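Local coordinates for protein probable adenylyl-sulfate kinase (Synechocystis sp., PDB 5CB8) that catalyses the ATP-dependent phosphorylation of adenosine 5'-phosphosulfate to 3'-phosphoadenylyl sulfate, the activated form of sulfate, in sulfur metabolism, at residues Ala36-Ile41 with Val125-Pro130. Residues are numbered along the deposited sequence; the frame is centred on the assembly and turned at random. Where two conformers were deposited one is given.
With SO4 (sulfate ion), chain H.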
# COMPACT_ATOMS: atom_id res chain seq x y z
N ALA B 36 -11.58 -22.49 0.00
CA ALA B 36 -11.14 -23.21 -1.20
C ALA B 36 -9.65 -23.59 -1.17
O ALA B 36 -9.20 -24.37 -2.02
CB ALA B 36 -11.45 -22.40 -2.45
N GLY B 37 -8.90 -23.05 -0.22
CA GLY B 37 -7.49 -23.42 -0.07
C GLY B 37 -6.51 -22.37 -0.57
O GLY B 37 -5.33 -22.68 -0.79
N LYS B 38 -6.96 -21.13 -0.71
CA LYS B 38 -6.10 -20.05 -1.22
C LYS B 38 -4.88 -19.80 -0.32
O LYS B 38 -3.75 -19.71 -0.78
CB LYS B 38 -6.88 -18.75 -1.40
CG LYS B 38 -8.05 -18.80 -2.38
CD LYS B 38 -8.68 -17.41 -2.54
CE LYS B 38 -9.20 -16.89 -1.20
NZ LYS B 38 -10.37 -17.68 -0.71
N THR B 39 -5.12 -19.68 0.99
CA THR B 39 -4.04 -19.39 1.93
C THR B 39 -2.99 -20.51 1.98
O THR B 39 -1.79 -20.26 2.05
CB THR B 39 -4.64 -19.13 3.33
OG1 THR B 39 -5.27 -17.84 3.33
CG2 THR B 39 -3.58 -19.17 4.38
N THR B 40 -3.47 -21.75 1.94
CA THR B 40 -2.59 -22.91 1.98
C THR B 40 -1.62 -22.92 0.79
O THR B 40 -0.42 -23.18 0.94
CB THR B 40 -3.40 -24.22 2.02
OG1 THR B 40 -4.15 -24.28 3.24
CG2 THR B 40 -2.49 -25.43 1.94
N ILE B 41 -2.16 -22.63 -0.39
CA ILE B 41 -1.36 -22.57 -1.61
C ILE B 41 -0.41 -21.38 -1.55
O ILE B 41 0.77 -21.49 -1.90
CB ILE B 41 -2.24 -22.44 -2.88
CG1 ILE B 41 -3.00 -23.75 -3.12
CG2 ILE B 41 -1.39 -22.10 -4.11
CD1 ILE B 41 -4.03 -23.68 -4.25
N VAL B 125 -5.02 -16.63 -10.69
CA VAL B 125 -5.06 -18.04 -10.32
C VAL B 125 -6.43 -18.34 -9.72
O VAL B 125 -6.78 -17.79 -8.67
CB VAL B 125 -3.94 -18.37 -9.31
CG1 VAL B 125 -3.97 -19.85 -8.94
CG2 VAL B 125 -2.57 -17.99 -9.88
N PHE B 126 -7.22 -19.17 -10.40
CA PHE B 126 -8.54 -19.56 -9.90
C PHE B 126 -8.38 -20.76 -8.96
O PHE B 126 -8.14 -21.88 -9.41
CB PHE B 126 -9.45 -19.94 -11.08
CG PHE B 126 -10.87 -20.31 -10.70
CD1 PHE B 126 -11.37 -20.02 -9.44
CD2 PHE B 126 -11.69 -20.94 -11.62
CE1 PHE B 126 -12.67 -20.36 -9.09
CE2 PHE B 126 -13.00 -21.28 -11.29
CZ PHE B 126 -13.49 -20.99 -10.02
N VAL B 127 -8.48 -20.51 -7.66
CA VAL B 127 -8.49 -21.58 -6.68
C VAL B 127 -9.93 -22.07 -6.59
O VAL B 127 -10.77 -21.45 -5.92
CB VAL B 127 -7.98 -21.10 -5.32
CG1 VAL B 127 -7.89 -22.27 -4.35
CG2 VAL B 127 -6.60 -20.46 -5.49
N ASN B 128 -10.19 -23.18 -7.28
CA ASN B 128 -11.55 -23.63 -7.55
C ASN B 128 -11.90 -24.88 -6.74
O ASN B 128 -11.49 -25.99 -7.09
CB ASN B 128 -11.68 -23.93 -9.05
CG ASN B 128 -13.07 -24.38 -9.47
OD1 ASN B 128 -14.02 -24.37 -8.68
ND2 ASN B 128 -13.20 -24.77 -10.74
N ALA B 129 -12.65 -24.69 -5.66
CA ALA B 129 -13.22 -25.81 -4.90
C ALA B 129 -14.74 -25.71 -4.95
O ALA B 129 -15.28 -24.61 -4.93
CB ALA B 129 -12.73 -25.78 -3.46
N PRO B 130 -15.44 -26.85 -5.00
CA PRO B 130 -16.91 -26.80 -5.04
C PRO B 130 -17.45 -26.16 -3.77
O PRO B 130 -16.85 -26.33 -2.70
CB PRO B 130 -17.31 -28.27 -5.08
CG PRO B 130 -16.12 -28.97 -5.68
CD PRO B 130 -14.93 -28.23 -5.13
S SO4 H . -9.12 -20.04 1.75
O1 SO4 H . -7.86 -19.39 2.07
O2 SO4 H . -9.10 -21.43 2.19
O3 SO4 H . -9.33 -19.99 0.30
O4 SO4 H . -10.25 -19.36 2.42
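A36, in the loop entering helix 38-50, passes V127 of strand 122-127; the CA atoms of A36 and A129 are 5.0 Å apart, and no hydrogen bond joins the segments. G37, the N-cap residue, has phi 105°, where a CB would jam against the preceding carbonyl, so glycine suits it. Branched V127 offers two methyls: CG1, anti to the backbone N (chi1 -175°), lies 3.4 Å from A36 O and meets I41 CD1 tip to tip, and CG2 touches K38 CG. A36 is small enough for its CB to sit 3.8 Å from A129 CB. Residues 36-39 belong to the P-loop (Walker A) after strand 26-31, by similarity part of the ATP site, here holding a sulfate probably from the crystallisation liquor. The amides of G37, K38 and T39 bind it, K38 N reaching O3 at 2.8 Å and T39 N reaching O1 at 3.0 Å. K38 suits its place: its aliphatic CG rests 3.7 Å from V127 CB, and bends at chi3 and chi4 put NZ 2.7 Å from sulfate O3. A methionine here would probably leave O3 without its charged mate and G32 O without the NZ donor. I41 also packs on L30 and on L178 of helix 178-191.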